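Local coordinates for protein CRISPR-associated endoribonuclease Cas6 1 (Methanocaldococcus jannaschii DSM 2661, PDB 5YI6) that probably acts as an endoribonuclease that binds and cleaves transcripts of CRISPR clusters, yielding CRISPR RNA for defence against viruses and other mobile elements, at residues A[6-17]-A[73-84]; A[51-59]-A[229-237]. All blocks are in the same frame, centred on the assembly; numbering follows the deposited sequence.

Contact 1. Residues A[6-17]-A[73-84]; sequences RIELELQTDNFT and ETIDGKAYLYIS. With PO4 (phosphate ion), chain H.
Glu8 and Tyr82 face each other as an antiparallel non-hydrogen-bonded pair, their side chains lying alongside and pointing the same way. With CG anti to the backbone N (chi1 172°) and an extended chain, Glu8 runs beside the tyrosine and brings OE2 within 2.8 Å of Tyr82 OH, a weak bond. The carboxylate stands nearly upright to that ring, and its stronger partner is Arg63, which makes a salt bridge to OE2. On the other branch, OE1 of Glu8 rests 3.5 Å from CD1 of Tyr80, whose ring also takes a cation-pi contact from Arg63. One arginine thus serves both the acid and its aromatic neighbour, probably steadying the carboxylate's negative charge.

Strands 6-12 and 78-84 are neighbours in the N-terminal ferredoxin-like fold of Cas6, a RAMP-superfamily module. On the opposite face from the tyrosines, Ile7, Leu9 and Leu11 pack against Leu81 and Ile83, and helix 88-101 lies against Ile7, Leu9 and Ile83. Ile7 and Ile83 lie side by side, CD1 of Ile7 reaching CG1 of Ile83 at 4.1 Å, whereas Leu9 CD1 touches both Leu81 CD2 and Ile83 CD1.

Where the ladder runs out, Gln12 folds back at chi2 (84°) and aims its amide at the 76-77 turn. NE2 donates to Asp76 O at 2.8 Å, in the carbonyl plane on a lone pair, and to Thr13 O at 3.2 Å along a straighter line (172°). Both acceptors lie in the glutamine's amide plane, which fixes its rotation. The amide's OE1 rests on CG of Lys78, whose extended chain continues to a phosphate ion: NZ binds O4 at 2.9 Å, while Tyr80 OH grips O1 at 2.7 Å.

Contact 2. Residues A[51-59]-A[229-237]; sequences KFKFFTFSL and KNSMGFGMV. With PO4 (phosphate ion), chain K.
Gly233 sits squarely over the ring of Phe57, its CA 3.4 Å from the ring centroid and 11° off the normal, a close CH-pi contact. The glycine belongs to the Asn-Ser-Met-Gly-Phe-Gly run of the glycine-rich loop that marks the C-terminal half of Cas6 proteins, and the loop here rests on the edge strand 56-57 of the N-terminal ferredoxin-like sheet. Phe57 sets off away from the loop, but CG lies between the backbone N and the carbonyl carbon (chi1 50°), which turns the ring back beneath it. Ser231 O meets this ring at its edge, 3.4 Å from CE2.

Phe55 repeats the theme two residues earlier: Ser231 CA stands over its face, offset toward the rim, while CB of the serine comes within 3.4 Å of CE2. Between the two aromatics, Thr56 sends OG1 to the loop. This hydroxyl donates to Phe234 O at 3.0 Å from well above the carbonyl plane, and ND2 of Asn230 donates to the same oxygen from the opposite face, so two donors clasp one carbonyl. OD1 of that asparagine binds Lys169. The methyl CG2 of Thr56 packs 3.7 Å from CG of Met236, whose extended chain carries SD along the strand to Ser58. Phe57 N, buried by this packing, has no partner in the model.

At the outer end the aliphatic stem of Lys53, by similarity a transition-state stabiliser, runs past Ser231 OG. Lys229 N donates to O4 of a phosphate ion, probably from the crystallisation liquor. Water 1 bridges the segments, donating to Lys53 O at 2.8 Å and accepting from Ser231 N at 2.9 Å.

Contacts 1 and 2 share one sheet, strand 78-85 of the first lying beside strand 56-57 of the second, with centres 18 Å apart. They are joined directly: Tyr82 O probably accepts from Ser58 N at 2.9 Å, and Arg6 NH2 probably donates to Val237 O, also at 2.9 Å. The first bond continues the N-terminal sheet into segment 51-59; the second ties it to the start of strand 237-240, just beyond the glycine-rich loop. Contact 2 contains Lys53 and lies nearer the predicted proton acceptor, the side chains of Met232 and Tyr32 being about 7 Å apart; from contact 1, the side chain of Leu81 is about 11 Å from that of Tyr32.

Contact 1. Residues A[6-17]-A[73-84]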
loop_
_atom_site.group_PDB
_atom_site.type_symbol
_atom_site.label_atom_id
_atom_site.label_comp_id
_atom_site.label_asym_id
_atom_site.label_seq_id
_atom_site.Cartn_x
_atom_site.Cartn_y
_atom_site.Cartn_z
ATOM N N ARG A 6 2.597 -11.778 -0.152
ATOM C CA ARG A 6 2.310 -10.738 -1.133
ATOM C C ARG A 6 1.668 -11.382 -2.357
ATOM O O ARG A 6 2.133 -12.427 -2.830
ATOM C CB ARG A 6 3.584 -9.987 -1.555
ATOM C CG ARG A 6 3.321 -8.980 -2.709
ATOM C CD ARG A 6 4.577 -8.163 -3.068
ATOM N NE ARG A 6 4.984 -7.331 -1.918
ATOM C CZ ARG A 6 5.544 -6.127 -2.032
ATOM N NH1 ARG A 6 5.793 -5.612 -3.239
ATOM N NH2 ARG A 6 5.854 -5.420 -0.937
ATOM N N ILE A 7 0.603 -10.760 -2.880
ATOM C CA ILE A 7 -0.023 -11.243 -4.101
ATOM C C ILE A 7 -0.169 -10.089 -5.086
ATOM O O ILE A 7 -0.243 -8.907 -4.727
ATOM C CB ILE A 7 -1.391 -11.933 -3.881
ATOM C CG1 ILE A 7 -2.396 -10.986 -3.267
ATOM C CG2 ILE A 7 -1.260 -13.213 -2.962
ATOM C CD1 ILE A 7 -3.292 -10.280 -4.245
ATOM N N GLU A 8 -0.144 -10.457 -6.337
ATOM C CA GLU A 8 -0.477 -9.589 -7.457
ATOM C C GLU A 8 -1.848 -9.995 -7.993
ATOM O O GLU A 8 -1.992 -11.066 -8.595
ATOM C CB GLU A 8 0.606 -9.747 -8.516
ATOM C CG GLU A 8 0.242 -9.008 -9.836
ATOM C CD GLU A 8 1.175 -9.407 -10.949
ATOM O OE1 GLU A 8 0.815 -10.291 -11.764
ATOM O OE2 GLU A 8 2.276 -8.837 -10.996
ATOM N N LEU A 9 -2.852 -9.139 -7.823
ATOM C CA LEU A 9 -4.158 -9.396 -8.397
ATOM C C LEU A 9 -4.129 -8.939 -9.835
ATOM O O LEU A 9 -3.864 -7.757 -10.096
ATOM C CB LEU A 9 -5.299 -8.648 -7.719
ATOM C CG LEU A 9 -6.024 -9.049 -6.477
ATOM C CD1 LEU A 9 -7.252 -8.099 -6.368
ATOM C CD2 LEU A 9 -6.422 -10.515 -6.637
ATOM N N GLU A 10 -4.435 -9.865 -10.747
ATOM C CA GLU A 10 -4.478 -9.557 -12.170
ATOM C C GLU A 10 -5.897 -9.146 -12.519
ATOM O O GLU A 10 -6.823 -9.958 -12.405
ATOM C CB GLU A 10 -4.045 -10.799 -12.970
ATOM C CG GLU A 10 -2.685 -11.315 -12.481
ATOM C CD GLU A 10 -2.142 -12.504 -13.291
ATOM O OE1 GLU A 10 -2.831 -12.993 -14.203
ATOM O OE2 GLU A 10 -1.026 -12.944 -12.987
ATOM N N LEU A 11 -6.073 -7.895 -12.930
ATOM C CA LEU A 11 -7.376 -7.320 -13.191
ATOM C C LEU A 11 -7.544 -7.091 -14.687
ATOM O O LEU A 11 -6.567 -6.824 -15.393
ATOM C CB LEU A 11 -7.549 -5.980 -12.453
ATOM C CG LEU A 11 -7.302 -6.021 -10.937
ATOM C CD1 LEU A 11 -7.352 -4.598 -10.334
ATOM C CD2 LEU A 11 -8.363 -6.881 -10.292
ATOM N N GLN A 12 -8.795 -7.115 -15.145
ATOM C CA GLN A 12 -9.065 -6.919 -16.576
ATOM C C GLN A 12 -10.302 -6.057 -16.720
ATOM O O GLN A 12 -11.358 -6.403 -16.174
ATOM C CB GLN A 12 -9.273 -8.277 -17.274
ATOM C CG GLN A 12 -9.666 -8.164 -18.752
ATOM C CD GLN A 12 -8.460 -7.998 -19.634
ATOM O OE1 GLN A 12 -7.670 -8.924 -19.768
ATOM N NE2 GLN A 12 -8.314 -6.830 -20.259
ATOM N N THR A 13 -10.174 -4.938 -17.430
ATOM C CA THR A 13 -11.321 -4.106 -17.799
ATOM C C THR A 13 -11.322 -3.957 -19.328
ATOM O O THR A 13 -10.601 -4.667 -20.027
ATOM C CB THR A 13 -11.280 -2.760 -17.078
ATOM O OG1 THR A 13 -12.507 -2.055 -17.318
ATOM C CG2 THR A 13 -10.091 -1.896 -17.545
ATOM N N ASP A 14 -12.152 -3.058 -19.851
ATOM C CA ASP A 14 -12.196 -2.898 -21.314
ATOM C C ASP A 14 -10.883 -2.367 -21.876
ATOM O O ASP A 14 -10.211 -1.541 -21.261
ATOM C CB ASP A 14 -13.320 -1.957 -21.721
ATOM C CG ASP A 14 -14.674 -2.502 -21.347
ATOM O OD1 ASP A 14 -14.866 -3.734 -21.430
ATOM O OD2 ASP A 14 -15.530 -1.705 -20.944
ATOM N N ASN A 15 -10.531 -2.821 -23.091
ATOM C CA ASN A 15 -9.404 -2.200 -23.779
ATOM C C ASN A 15 -9.588 -0.685 -23.853
ATOM O O ASN A 15 -10.713 -0.174 -23.954
ATOM C CB ASN A 15 -9.267 -2.744 -25.215
ATOM C CG ASN A 15 -8.959 -4.223 -25.252
ATOM O OD1 ASN A 15 -8.423 -4.765 -24.304
ATOM N ND2 ASN A 15 -9.311 -4.886 -26.354
ATOM N N PHE A 16 -8.453 0.025 -23.796
ATOM C CA PHE A 16 -8.319 1.475 -23.939
ATOM C C PHE A 16 -8.890 2.237 -22.761
ATOM O O PHE A 16 -9.173 3.417 -22.877
ATOM C CB PHE A 16 -8.952 2.001 -25.251
ATOM C CG PHE A 16 -8.565 1.188 -26.469
ATOM C CD1 PHE A 16 -7.234 1.139 -26.893
ATOM C CD2 PHE A 16 -9.510 0.427 -27.147
ATOM C CE1 PHE A 16 -6.860 0.379 -28.010
ATOM C CE2 PHE A 16 -9.141 -0.354 -28.257
ATOM C CZ PHE A 16 -7.817 -0.366 -28.692
ATOM N N THR A 17 -9.081 1.602 -21.620
ATOM C CA THR A 17 -9.701 2.317 -20.492
ATOM C C THR A 17 -8.692 3.238 -19.813
ATOM O O THR A 17 -7.546 2.858 -19.601
ATOM C CB THR A 17 -10.244 1.320 -19.448
ATOM O OG1 THR A 17 -11.284 0.531 -20.036
ATOM C CG2 THR A 17 -10.797 2.045 -18.218
ATOM N N GLU A 73 -3.934 5.355 -19.567
ATOM C CA GLU A 73 -4.737 4.436 -20.352
ATOM C C GLU A 73 -4.101 3.058 -20.365
ATOM O O GLU A 73 -2.894 2.939 -20.571
ATOM C CB GLU A 73 -4.863 4.959 -21.799
ATOM C CG GLU A 73 -5.642 3.958 -22.650
ATOM C CD GLU A 73 -5.689 4.380 -24.111
ATOM O OE1 GLU A 73 -5.273 5.498 -24.386
ATOM O OE2 GLU A 73 -6.129 3.578 -24.938
ATOM N N THR A 74 -4.912 2.013 -20.154
ATOM C CA THR A 74 -4.469 0.645 -20.344
ATOM C C THR A 74 -4.981 0.175 -21.706
ATOM O O THR A 74 -6.198 0.126 -21.956
ATOM C CB THR A 74 -4.903 -0.301 -19.209
ATOM O OG1 THR A 74 -4.671 -1.643 -19.641
ATOM C CG2 THR A 74 -6.381 -0.162 -18.865
ATOM N N ILE A 75 -4.026 -0.098 -22.593
ATOM C CA ILE A 75 -4.339 -0.435 -23.975
ATOM C C ILE A 75 -5.029 -1.785 -24.038
ATOM O O ILE A 75 -6.038 -1.951 -24.742
ATOM C CB ILE A 75 -3.051 -0.373 -24.824
ATOM C CG1 ILE A 75 -2.472 1.050 -24.795
ATOM C CG2 ILE A 75 -3.284 -0.820 -26.284
ATOM C CD1 ILE A 75 -1.043 1.146 -25.323
ATOM N N ASP A 76 -4.543 -2.766 -23.272
ATOM C CA ASP A 76 -5.127 -4.103 -23.317
ATOM C C ASP A 76 -6.139 -4.357 -22.195
ATOM O O ASP A 76 -6.560 -5.499 -22.011
ATOM C CB ASP A 76 -4.028 -5.172 -23.276
ATOM C CG ASP A 76 -3.186 -5.130 -21.992
ATOM O OD1 ASP A 76 -3.432 -4.292 -21.087
ATOM O OD2 ASP A 76 -2.232 -5.936 -21.905
ATOM N N GLY A 77 -6.515 -3.325 -21.437
ATOM C CA GLY A 77 -7.470 -3.479 -20.367
ATOM C C GLY A 77 -6.905 -4.097 -19.102
ATOM O O GLY A 77 -7.630 -4.174 -18.094
ATOM N N LYS A 78 -5.642 -4.530 -19.110
ATOM C CA LYS A 78 -5.084 -5.162 -17.914
ATOM C C LYS A 78 -4.567 -4.126 -16.924
ATOM O O LYS A 78 -4.061 -3.067 -17.300
ATOM C CB LYS A 78 -3.951 -6.114 -18.289
ATOM C CG LYS A 78 -4.466 -7.361 -19.097
ATOM C CD LYS A 78 -3.347 -8.306 -19.456
ATOM C CE LYS A 78 -3.908 -9.499 -20.255
ATOM N NZ LYS A 78 -2.806 -10.384 -20.694
ATOM N N ALA A 79 -4.712 -4.448 -15.634
ATOM C CA ALA A 79 -4.084 -3.674 -14.573
ATOM C C ALA A 79 -3.712 -4.649 -13.459
ATOM O O ALA A 79 -4.173 -5.788 -13.432
ATOM C CB ALA A 79 -4.983 -2.551 -14.026
ATOM N N TYR A 80 -2.810 -4.215 -12.583
ATOM C CA TYR A 80 -2.271 -5.108 -11.558
ATOM C C TYR A 80 -2.358 -4.395 -10.221
ATOM O O TYR A 80 -1.952 -3.242 -10.120
ATOM C CB TYR A 80 -0.820 -5.474 -11.871
ATOM C CG TYR A 80 -0.780 -6.203 -13.204
ATOM C CD1 TYR A 80 -0.898 -7.591 -13.247
ATOM C CD2 TYR A 80 -0.688 -5.500 -14.399
ATOM C CE1 TYR A 80 -0.869 -8.272 -14.453
ATOM C CE2 TYR A 80 -0.715 -6.171 -15.613
ATOM C CZ TYR A 80 -0.790 -7.545 -15.623
ATOM O OH TYR A 80 -0.778 -8.234 -16.810
ATOM N N LEU A 81 -2.839 -5.096 -9.196
ATOM C CA LEU A 81 -2.952 -4.512 -7.862
ATOM C C LEU A 81 -2.161 -5.411 -6.917
ATOM O O LEU A 81 -2.455 -6.595 -6.812
ATOM C CB LEU A 81 -4.430 -4.401 -7.450
ATOM C CG LEU A 81 -4.729 -4.007 -5.997
ATOM C CD1 LEU A 81 -4.199 -2.576 -5.784
ATOM C CD2 LEU A 81 -6.218 -4.113 -5.703
ATOM N N TYR A 82 -1.169 -4.858 -6.236
ATOM C CA TYR A 82 -0.349 -5.639 -5.304
ATOM C C TYR A 82 -0.911 -5.439 -3.904
ATOM O O TYR A 82 -1.234 -4.309 -3.532
ATOM C CB TYR A 82 1.117 -5.185 -5.334
ATOM C CG TYR A 82 1.673 -5.396 -6.711
ATOM C CD1 TYR A 82 2.301 -6.585 -7.036
ATOM C CD2 TYR A 82 1.431 -4.462 -7.736
ATOM C CE1 TYR A 82 2.759 -6.831 -8.348
ATOM C CE2 TYR A 82 1.882 -4.698 -9.046
ATOM C CZ TYR A 82 2.541 -5.892 -9.339
ATOM O OH TYR A 82 2.977 -6.148 -10.636
ATOM N N ILE A 83 -1.017 -6.541 -3.131
ATOM C CA ILE A 83 -1.559 -6.504 -1.774
ATOM C C ILE A 83 -0.664 -7.389 -0.922
ATOM O O ILE A 83 -0.269 -8.474 -1.360
ATOM C CB ILE A 83 -3.008 -7.037 -1.680
ATOM C CG1 ILE A 83 -3.904 -6.465 -2.794
ATOM C CG2 ILE A 83 -3.586 -6.732 -0.277
ATOM C CD1 ILE A 83 -5.407 -6.986 -2.788
ATOM N N SER A 84 -0.325 -6.929 0.279
ATOM C CA SER A 84 0.592 -7.735 1.092
ATOM C C SER A 84 0.306 -7.535 2.574
ATOM O O SER A 84 -0.207 -6.493 3.001
ATOM C CB SER A 84 2.061 -7.408 0.818
ATOM O OG SER A 84 2.352 -6.055 1.170
HETATM P P PO4 H . -0.856 -11.838 -17.899
HETATM O O1 PO4 H . -0.526 -10.910 -16.733
HETATM O O2 PO4 H . -0.515 -13.281 -17.605
HETATM O O3 PO4 H . -0.036 -11.378 -19.096
HETATM O O4 PO4 H . -2.340 -11.736 -18.199
#

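Contact 2. Residues A[51-59]-A[229-237]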
loop_
_atom_site.group_PDB
_atom_site.type_symbol
_atom_site.label_atom_id
_atom_site.label_comp_id
_atom_site.label_asym_id
_atom_site.label_seq_id
_atom_site.Cartn_x
_atom_site.Cartn_y
_atom_site.Cartn_z
ATOM N N LYS A 51 -11.090 -5.050 11.843
ATOM C CA LYS A 51 -10.304 -3.939 12.360
ATOM C C LYS A 51 -8.818 -4.158 12.118
ATOM O O LYS A 51 -7.982 -3.504 12.743
ATOM C CB LYS A 51 -10.580 -3.754 13.854
ATOM C CG LYS A 51 -12.056 -3.469 14.102
ATOM C CD LYS A 51 -12.351 -3.275 15.578
ATOM C CE LYS A 51 -13.819 -2.910 15.823
ATOM N NZ LYS A 51 -14.198 -1.587 15.254
ATOM N N PHE A 52 -8.479 -5.080 11.233
ATOM C CA PHE A 52 -7.081 -5.437 10.995
ATOM C C PHE A 52 -6.399 -4.376 10.151
ATOM O O PHE A 52 -6.887 -4.054 9.069
ATOM C CB PHE A 52 -7.034 -6.792 10.292
ATOM C CG PHE A 52 -5.647 -7.245 9.968
ATOM C CD1 PHE A 52 -4.765 -7.611 11.006
ATOM C CD2 PHE A 52 -5.210 -7.317 8.640
ATOM C CE1 PHE A 52 -3.461 -8.024 10.714
ATOM C CE2 PHE A 52 -3.922 -7.738 8.343
ATOM C CZ PHE A 52 -3.049 -8.112 9.374
ATOM N N LYS A 53 -5.267 -3.821 10.627
ATOM C CA LYS A 53 -4.646 -2.726 9.890
ATOM C C LYS A 53 -3.211 -3.000 9.440
ATOM O O LYS A 53 -2.578 -2.106 8.870
ATOM C CB LYS A 53 -4.736 -1.444 10.708
ATOM C CG LYS A 53 -6.201 -0.985 10.858
ATOM C CD LYS A 53 -6.294 0.427 11.398
ATOM C CE LYS A 53 -7.708 0.972 11.289
ATOM N NZ LYS A 53 -7.717 2.455 11.512
ATOM N N PHE A 54 -2.709 -4.229 9.601
ATOM C CA PHE A 54 -1.320 -4.547 9.245
ATOM C C PHE A 54 -1.245 -5.177 7.861
ATOM O O PHE A 54 -0.877 -6.333 7.706
ATOM C CB PHE A 54 -0.704 -5.457 10.307
ATOM C CG PHE A 54 -0.646 -4.783 11.650
ATOM C CD1 PHE A 54 0.284 -3.776 11.886
ATOM C CD2 PHE A 54 -1.548 -5.142 12.661
ATOM C CE1 PHE A 54 0.326 -3.109 13.136
ATOM C CE2 PHE A 54 -1.492 -4.498 13.911
ATOM C CZ PHE A 54 -0.563 -3.494 14.148
ATOM N N PHE A 55 -1.634 -4.383 6.859
ATOM C CA PHE A 55 -1.502 -4.790 5.461
ATOM C C PHE A 55 -1.406 -3.521 4.635
ATOM O O PHE A 55 -1.700 -2.420 5.121
ATOM C CB PHE A 55 -2.662 -5.676 4.976
ATOM C CG PHE A 55 -3.993 -4.966 4.813
ATOM C CD1 PHE A 55 -4.417 -4.504 3.546
ATOM C CD2 PHE A 55 -4.814 -4.743 5.908
ATOM C CE1 PHE A 55 -5.653 -3.833 3.396
ATOM C CE2 PHE A 55 -6.054 -4.083 5.776
ATOM C CZ PHE A 55 -6.475 -3.624 4.506
ATOM N N THR A 56 -0.981 -3.671 3.385
ATOM C CA THR A 56 -0.919 -2.514 2.491
ATOM C C THR A 56 -1.300 -2.947 1.077
ATOM O O THR A 56 -1.437 -4.131 0.794
ATOM C CB THR A 56 0.475 -1.845 2.501
ATOM O OG1 THR A 56 0.433 -0.638 1.707
ATOM C CG2 THR A 56 1.597 -2.826 1.955
ATOM N N PHE A 57 -1.507 -1.963 0.182
ATOM C CA PHE A 57 -1.691 -2.295 -1.206
ATOM C C PHE A 57 -1.186 -1.127 -2.044
ATOM O O PHE A 57 -0.993 -0.000 -1.549
ATOM C CB PHE A 57 -3.153 -2.675 -1.541
ATOM C CG PHE A 57 -4.196 -1.681 -1.053
ATOM C CD1 PHE A 57 -4.674 -0.670 -1.905
ATOM C CD2 PHE A 57 -4.750 -1.813 0.235
ATOM C CE1 PHE A 57 -5.664 0.231 -1.455
ATOM C CE2 PHE A 57 -5.719 -0.908 0.704
ATOM C CZ PHE A 57 -6.193 0.104 -0.154
ATOM N N SER A 58 -0.959 -1.419 -3.313
ATOM C CA SER A 58 -0.332 -0.466 -4.224
ATOM C C SER A 58 -1.403 0.389 -4.911
ATOM O O SER A 58 -2.604 0.174 -4.759
ATOM C CB SER A 58 0.484 -1.234 -5.286
ATOM O OG SER A 58 -0.398 -1.899 -6.190
ATOM N N LEU A 59 -0.941 1.380 -5.689
ATOM C CA LEU A 59 -1.777 1.954 -6.728
ATOM C C LEU A 59 -2.025 0.894 -7.806
ATOM O O LEU A 59 -1.275 -0.079 -7.920
ATOM C CB LEU A 59 -1.093 3.152 -7.369
ATOM C CG LEU A 59 -0.519 4.222 -6.435
ATOM C CD1 LEU A 59 0.229 5.289 -7.253
ATOM C CD2 LEU A 59 -1.637 4.801 -5.697
ATOM N N LYS A 229 -1.081 4.738 7.660
ATOM C CA LYS A 229 -2.270 4.465 6.826
ATOM C C LYS A 229 -2.013 3.331 5.834
ATOM O O LYS A 229 -2.511 3.350 4.692
ATOM C CB LYS A 229 -2.736 5.713 6.070
ATOM C CG LYS A 229 -3.180 6.882 7.027
ATOM C CD LYS A 229 -4.134 6.360 8.113
ATOM C CE LYS A 229 -4.762 7.496 8.937
ATOM N NZ LYS A 229 -5.310 6.981 10.226
ATOM N N ASN A 230 -1.230 2.337 6.254
ATOM C CA ASN A 230 -0.969 1.214 5.338
ATOM C C ASN A 230 -2.265 0.590 4.827
ATOM O O ASN A 230 -2.383 0.254 3.633
ATOM C CB ASN A 230 -0.135 0.143 6.043
ATOM C CG ASN A 230 1.250 0.644 6.441
ATOM O OD1 ASN A 230 1.721 0.346 7.539
ATOM N ND2 ASN A 230 1.893 1.464 5.561
ATOM N N SER A 231 -3.241 0.397 5.727
ATOM C CA SER A 231 -4.423 -0.368 5.372
ATOM C C SER A 231 -5.381 0.424 4.489
ATOM O O SER A 231 -6.355 -0.158 3.999
ATOM C CB SER A 231 -5.132 -0.908 6.638
ATOM O OG SER A 231 -5.673 0.159 7.388
ATOM N N MET A 232 -5.115 1.712 4.274
ATOM C CA MET A 232 -5.802 2.529 3.281
ATOM C C MET A 232 -5.030 2.625 1.961
ATOM O O MET A 232 -5.388 3.442 1.099
ATOM C CB MET A 232 -6.056 3.935 3.860
ATOM C CG MET A 232 -7.075 3.948 4.976
ATOM S SD MET A 232 -7.122 5.584 5.790
ATOM C CE MET A 232 -7.329 6.660 4.372
ATOM N N GLY A 233 -3.960 1.846 1.807
ATOM C CA GLY A 233 -3.240 1.713 0.551
ATOM C C GLY A 233 -2.010 2.568 0.418
ATOM O O GLY A 233 -1.711 3.030 -0.707
ATOM N N PHE A 234 -1.326 2.862 1.535
ATOM C CA PHE A 234 -0.159 3.731 1.523
ATOM C C PHE A 234 1.092 2.984 1.937
ATOM O O PHE A 234 1.052 2.073 2.778
ATOM C CB PHE A 234 -0.345 4.990 2.458
ATOM C CG PHE A 234 -1.351 5.966 1.915
ATOM C CD1 PHE A 234 -0.934 7.070 1.192
ATOM C CD2 PHE A 234 -2.717 5.747 2.084
ATOM C CE1 PHE A 234 -1.883 7.985 0.638
ATOM C CE2 PHE A 234 -3.652 6.618 1.536
ATOM C CZ PHE A 234 -3.229 7.758 0.813
ATOM N N GLY A 235 2.209 3.372 1.321
ATOM C CA GLY A 235 3.520 2.971 1.829
ATOM C C GLY A 235 4.027 1.636 1.324
ATOM O O GLY A 235 5.002 1.123 1.877
ATOM N N MET A 236 3.401 1.053 0.289
ATOM C CA MET A 236 3.862 -0.230 -0.243
ATOM C C MET A 236 5.081 -0.026 -1.148
ATOM O O MET A 236 5.116 0.892 -1.969
ATOM C CB MET A 236 2.737 -0.930 -1.045
ATOM C CG MET A 236 3.116 -2.373 -1.372
ATOM S SD MET A 236 1.693 -3.230 -2.074
ATOM C CE MET A 236 2.251 -4.932 -1.935
ATOM N N VAL A 237 6.101 -0.875 -0.981
ATOM C CA VAL A 237 7.317 -0.760 -1.771
ATOM C C VAL A 237 7.548 -2.062 -2.539
ATOM O O VAL A 237 6.952 -3.098 -2.262
ATOM C CB VAL A 237 8.560 -0.415 -0.919
ATOM C CG1 VAL A 237 8.374 0.929 -0.215
ATOM C CG2 VAL A 237 8.891 -1.565 0.088
HETATM P P PO4 K . -1.829 5.517 11.670
HETATM O O1 PO4 K . -0.621 5.353 12.579
HETATM O O2 PO4 K . -1.909 6.957 11.188
HETATM O O3 PO4 K . -3.090 5.185 12.446
HETATM O O4 PO4 K . -1.727 4.539 10.508
HETATM O O HOH W 1 -2.891 0.612 8.557
HETATM O O HOH W 2 -0.041 -0.778 9.615
#